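Local coordinates for protein fiber (PDB 6FJN) that forms the trimeric knob domain of the adenovirus fiber, the capsid protein through which the virion attaches to receptors on the host cell, at residues A[160-165]-A[169-174]; A[128-131]-A[135-138]. One frame throughout, in Å; residues are numbered along the deposited sequence.

Contact 1: residues A[160-165]-A[169-174]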
# COMPACT_ATOMS: atom_id res chain seq x y z
N PHE A 160 -8.60 4.56 -14.76
CA PHE A 160 -8.25 3.19 -15.08
C PHE A 160 -7.94 3.16 -16.57
O PHE A 160 -8.78 3.63 -17.39
CB PHE A 160 -9.41 2.27 -14.73
CG PHE A 160 -9.74 2.26 -13.26
CD1 PHE A 160 -10.59 3.22 -12.73
CD2 PHE A 160 -9.10 1.39 -12.39
CE1 PHE A 160 -10.83 3.28 -11.40
CE2 PHE A 160 -9.37 1.43 -11.03
CZ PHE A 160 -10.21 2.38 -10.55
N THR A 161 -6.74 2.69 -16.92
CA THR A 161 -6.27 2.74 -18.30
C THR A 161 -5.68 1.40 -18.67
O THR A 161 -4.91 0.84 -17.85
CB THR A 161 -5.17 3.84 -18.45
OG1 THR A 161 -5.61 5.07 -17.91
CG2 THR A 161 -4.79 4.06 -19.89
N TRP A 162 -5.96 0.89 -19.84
CA TRP A 162 -5.42 -0.42 -20.20
C TRP A 162 -5.23 -0.48 -21.70
O TRP A 162 -5.65 0.39 -22.45
CB TRP A 162 -6.29 -1.56 -19.67
CG TRP A 162 -7.68 -1.60 -20.17
CD1 TRP A 162 -8.16 -2.45 -21.11
CD2 TRP A 162 -8.80 -0.87 -19.68
NE1 TRP A 162 -9.51 -2.27 -21.28
CE2 TRP A 162 -9.94 -1.31 -20.40
CE3 TRP A 162 -8.98 0.14 -18.73
CZ2 TRP A 162 -11.21 -0.79 -20.18
CZ3 TRP A 162 -10.24 0.66 -18.53
CH2 TRP A 162 -11.35 0.20 -19.26
N GLN A 163 -4.56 -1.56 -22.12
CA GLN A 163 -4.19 -1.80 -23.50
C GLN A 163 -4.79 -3.11 -24.05
O GLN A 163 -5.12 -3.19 -25.24
CB GLN A 163 -2.66 -1.84 -23.60
CG GLN A 163 -1.95 -0.51 -23.24
CD GLN A 163 -1.86 -0.13 -21.76
OE1 GLN A 163 -1.75 -1.00 -20.83
NE2 GLN A 163 -1.94 1.21 -21.51
N LYS A 164 -4.88 -4.15 -23.21
CA LYS A 164 -5.41 -5.46 -23.65
C LYS A 164 -6.88 -5.38 -24.02
O LYS A 164 -7.64 -4.53 -23.57
CB LYS A 164 -5.19 -6.53 -22.56
CG LYS A 164 -3.77 -7.07 -22.46
CD LYS A 164 -3.71 -8.25 -21.50
CE LYS A 164 -2.29 -8.53 -21.02
NZ LYS A 164 -1.59 -7.29 -20.58
N ASP A 165 -7.26 -6.29 -24.91
CA ASP A 165 -8.64 -6.45 -25.27
C ASP A 165 -9.37 -7.21 -24.17
O ASP A 165 -9.15 -8.43 -23.97
CB ASP A 165 -8.77 -7.23 -26.56
CG ASP A 165 -10.22 -7.58 -26.88
OD1 ASP A 165 -11.08 -6.67 -26.69
OD2 ASP A 165 -10.49 -8.73 -27.30
N GLN A 169 -16.05 -8.92 -21.46
CA GLN A 169 -15.96 -9.00 -20.00
C GLN A 169 -16.66 -7.82 -19.37
O GLN A 169 -16.82 -6.73 -19.95
CB GLN A 169 -14.49 -9.10 -19.57
CG GLN A 169 -13.82 -10.36 -20.03
CD GLN A 169 -12.39 -10.43 -19.56
OE1 GLN A 169 -11.44 -10.35 -20.41
NE2 GLN A 169 -12.19 -10.61 -18.31
N GLN A 170 -16.98 -8.01 -18.09
CA GLN A 170 -17.52 -6.98 -17.24
C GLN A 170 -16.37 -6.24 -16.58
O GLN A 170 -15.46 -6.87 -16.01
CB GLN A 170 -18.39 -7.64 -16.17
CG GLN A 170 -19.01 -6.68 -15.17
CD GLN A 170 -19.98 -7.39 -14.27
OE1 GLN A 170 -20.10 -8.65 -14.27
NE2 GLN A 170 -20.70 -6.63 -13.45
N PHE A 171 -16.38 -4.91 -16.61
CA PHE A 171 -15.36 -4.17 -15.88
C PHE A 171 -15.54 -4.39 -14.39
O PHE A 171 -16.59 -4.06 -13.82
CB PHE A 171 -15.39 -2.69 -16.22
CG PHE A 171 -14.25 -1.94 -15.60
CD1 PHE A 171 -14.30 -1.55 -14.26
CD2 PHE A 171 -13.13 -1.61 -16.34
CE1 PHE A 171 -13.26 -0.91 -13.67
CE2 PHE A 171 -12.06 -0.93 -15.74
CZ PHE A 171 -12.15 -0.59 -14.39
N ASP A 172 -14.51 -4.91 -13.75
CA ASP A 172 -14.50 -5.10 -12.30
C ASP A 172 -13.03 -5.27 -11.96
O ASP A 172 -12.30 -5.96 -12.72
CB ASP A 172 -15.27 -6.35 -11.89
CG ASP A 172 -15.49 -6.43 -10.38
OD1 ASP A 172 -15.23 -5.49 -9.70
OD2 ASP A 172 -16.01 -7.49 -9.92
N VAL A 173 -12.54 -4.63 -10.92
CA VAL A 173 -11.11 -4.69 -10.59
C VAL A 173 -10.88 -5.04 -9.15
O VAL A 173 -11.73 -4.82 -8.27
CB VAL A 173 -10.38 -3.38 -10.96
CG1 VAL A 173 -10.28 -3.19 -12.44
CG2 VAL A 173 -11.01 -2.17 -10.26
N THR A 174 -9.71 -5.61 -8.89
CA THR A 174 -9.25 -5.86 -7.54
C THR A 174 -9.14 -4.57 -6.75
O THR A 174 -9.11 -3.46 -7.29
CB THR A 174 -7.89 -6.60 -7.59
OG1 THR A 174 -6.97 -5.87 -8.40
CG2 THR A 174 -8.06 -7.99 -8.13
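Phe171 reaches from the loop 169-174 toward Phe160 and Trp162, and with them makes an aromatic cluster free of hydrogen bonds between the two segments. Its CG lies anti to the backbone N (chi1 -174°), which swings the ring toward segment 160-165, where CE2 and CZ make the contacts. The edge of Phe171 is turned toward the face of Phe160 in a T-shaped pair, centroids 5.7 Å apart and planes at 78°; its CZ comes to 3.9 Å from Phe160 CG. The neighbouring edge atom, Phe171 CE2, comes to 3.7 Å from Trp162 CZ3; these two rings meet obliquely, their planes at 45°. One edge of a single phenyl ring thus serves both aromatic partners. Asp172 turns from the cluster to a salt bridge with Lys117 of a second subunit. Val173 turns back inward and lays its CG2 methyl 4.0 Å from Phe160 CE2, farther out along that ring. Leu41 of strand 34-43 also packs on both phenylalanines, and Trp162 stacks on Tyr166 of the intervening turn. This is hydrophobic core of the knob's beta-sandwich, where the loop leading to strand 176-181 of one sheet covers the end of strand 154-161 of the other.

Contact 2: residues A[128-131]-A[135-138]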
# COMPACT_ATOMS: atom_id res chain seq x y z
N VAL A 128 -3.96 -2.69 -11.01
CA VAL A 128 -4.99 -3.55 -10.44
C VAL A 128 -5.34 -4.56 -11.54
O VAL A 128 -4.77 -4.50 -12.64
CB VAL A 128 -6.20 -2.76 -9.94
CG1 VAL A 128 -5.82 -1.89 -8.77
CG2 VAL A 128 -6.85 -1.93 -11.06
N TYR A 129 -6.27 -5.47 -11.26
CA TYR A 129 -6.43 -6.62 -12.17
C TYR A 129 -7.91 -6.84 -12.47
O TYR A 129 -8.75 -6.99 -11.55
CB TYR A 129 -5.75 -7.88 -11.58
CG TYR A 129 -4.28 -7.67 -11.61
CD1 TYR A 129 -3.60 -6.95 -10.64
CD2 TYR A 129 -3.53 -8.11 -12.71
CE1 TYR A 129 -2.25 -6.61 -10.77
CE2 TYR A 129 -2.17 -7.81 -12.80
CZ TYR A 129 -1.56 -7.05 -11.84
OH TYR A 129 -0.20 -6.71 -11.90
N LEU A 130 -8.23 -6.84 -13.76
CA LEU A 130 -9.60 -6.99 -14.21
C LEU A 130 -10.10 -8.40 -13.96
O LEU A 130 -9.44 -9.39 -14.34
CB LEU A 130 -9.70 -6.64 -15.71
CG LEU A 130 -11.17 -6.33 -16.11
CD1 LEU A 130 -11.40 -4.87 -16.29
CD2 LEU A 130 -11.83 -7.22 -17.04
N GLY A 131 -11.27 -8.50 -13.36
CA GLY A 131 -11.82 -9.80 -13.02
C GLY A 131 -11.04 -10.55 -11.97
O GLY A 131 -11.22 -11.74 -11.78
N TYR A 135 -3.45 -12.15 -15.28
CA TYR A 135 -2.98 -11.79 -16.59
C TYR A 135 -3.73 -10.61 -17.20
O TYR A 135 -3.54 -10.31 -18.39
CB TYR A 135 -3.04 -13.03 -17.51
CG TYR A 135 -4.42 -13.63 -17.68
CD1 TYR A 135 -4.86 -14.64 -16.79
CD2 TYR A 135 -5.27 -13.24 -18.69
CE1 TYR A 135 -6.13 -15.18 -16.91
CE2 TYR A 135 -6.51 -13.81 -18.85
CZ TYR A 135 -6.95 -14.79 -17.93
OH TYR A 135 -8.21 -15.31 -18.12
N GLN A 136 -4.55 -9.91 -16.41
CA GLN A 136 -5.35 -8.80 -16.90
C GLN A 136 -5.08 -7.51 -16.14
O GLN A 136 -5.95 -6.94 -15.50
CB GLN A 136 -6.83 -9.13 -16.86
CG GLN A 136 -7.13 -10.35 -17.76
CD GLN A 136 -8.60 -10.54 -18.08
OE1 GLN A 136 -9.50 -10.21 -17.24
NE2 GLN A 136 -8.88 -10.99 -19.24
N PRO A 137 -3.86 -6.97 -16.25
CA PRO A 137 -3.57 -5.71 -15.59
C PRO A 137 -4.34 -4.54 -16.16
O PRO A 137 -4.64 -4.45 -17.37
CB PRO A 137 -2.11 -5.51 -15.87
CG PRO A 137 -1.84 -6.25 -17.16
CD PRO A 137 -2.74 -7.46 -17.07
N VAL A 138 -4.66 -3.61 -15.28
CA VAL A 138 -5.28 -2.33 -15.57
C VAL A 138 -4.48 -1.32 -14.77
O VAL A 138 -4.29 -1.50 -13.56
CB VAL A 138 -6.74 -2.34 -15.15
CG1 VAL A 138 -7.35 -0.93 -15.23
CG2 VAL A 138 -7.57 -3.30 -15.98
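Val128 and Val138 face each other as an antiparallel hydrogen-bonded pair, followed by the non-hydrogen-bonded pair Tyr129-Pro137, at the turn end of the beta hairpin formed by strands 123-129 and 137-144. Val128 N donates to Val138 O and Val138 N to Val128 O, each at 2.8 Å. Beyond the proline, which has no N-H to give, Leu130 N reaches Gln136 O at 2.9 Å and extends the pairing past the end of the regular strand. The side chains of Tyr129 and Pro137 share one face of the hairpin. With CG anti to the carbonyl carbon (chi1 -69°), the Tyr129 ring lies aslant against Pro137, CE2 3.8 Å from Pro137 CB and CD2 close to the proline N and CA; Ile125 of a second subunit also packs against this tyrosine. On the face of the two valines, Val128 CG2 lies 4.1 Å from Val138 CB. Val138 CG2 leans toward the turn and touches Leu130 CB at 4.0 Å. Gln136, extended beyond CG, crosses Leu130 obliquely, its CB against Leu130 O. There its OE1 stands 3.0 Å from Leu130 O, an approach of two acceptors rather than a bond. OE1 finds its hydrogen-bond partner outside the two segments, with Gln169 NE2 2.9 Å from it, while Gln136 NE2 donates to Gln169 OE1.

Contact 2 comes first in the sequence and is complete before the segments of contact 1 begin, yet the two centres are only about 6 Å apart. Contact 2 and the strand half of contact 1 lie in one four-stranded antiparallel sheet, in which strand 137-144 of contact 2 lies between strands 123-129 and 154-161. The loop 169-174 runs beside the hairpin: Asp172 O is 2.8 Å from Gly131 N, a probable hydrogen bond, and Thr174 OG1 is hydrogen-bonded to Tyr129 N. Phe160 and Val173 of contact 1 also rest on Val138 and Val128 respectively, joining the aromatic cluster to the valine face of the hairpin. Both contacts touch the second subunit, so the loop 169-174 and the edge strand 123-129 lie beside the interface of the trimer.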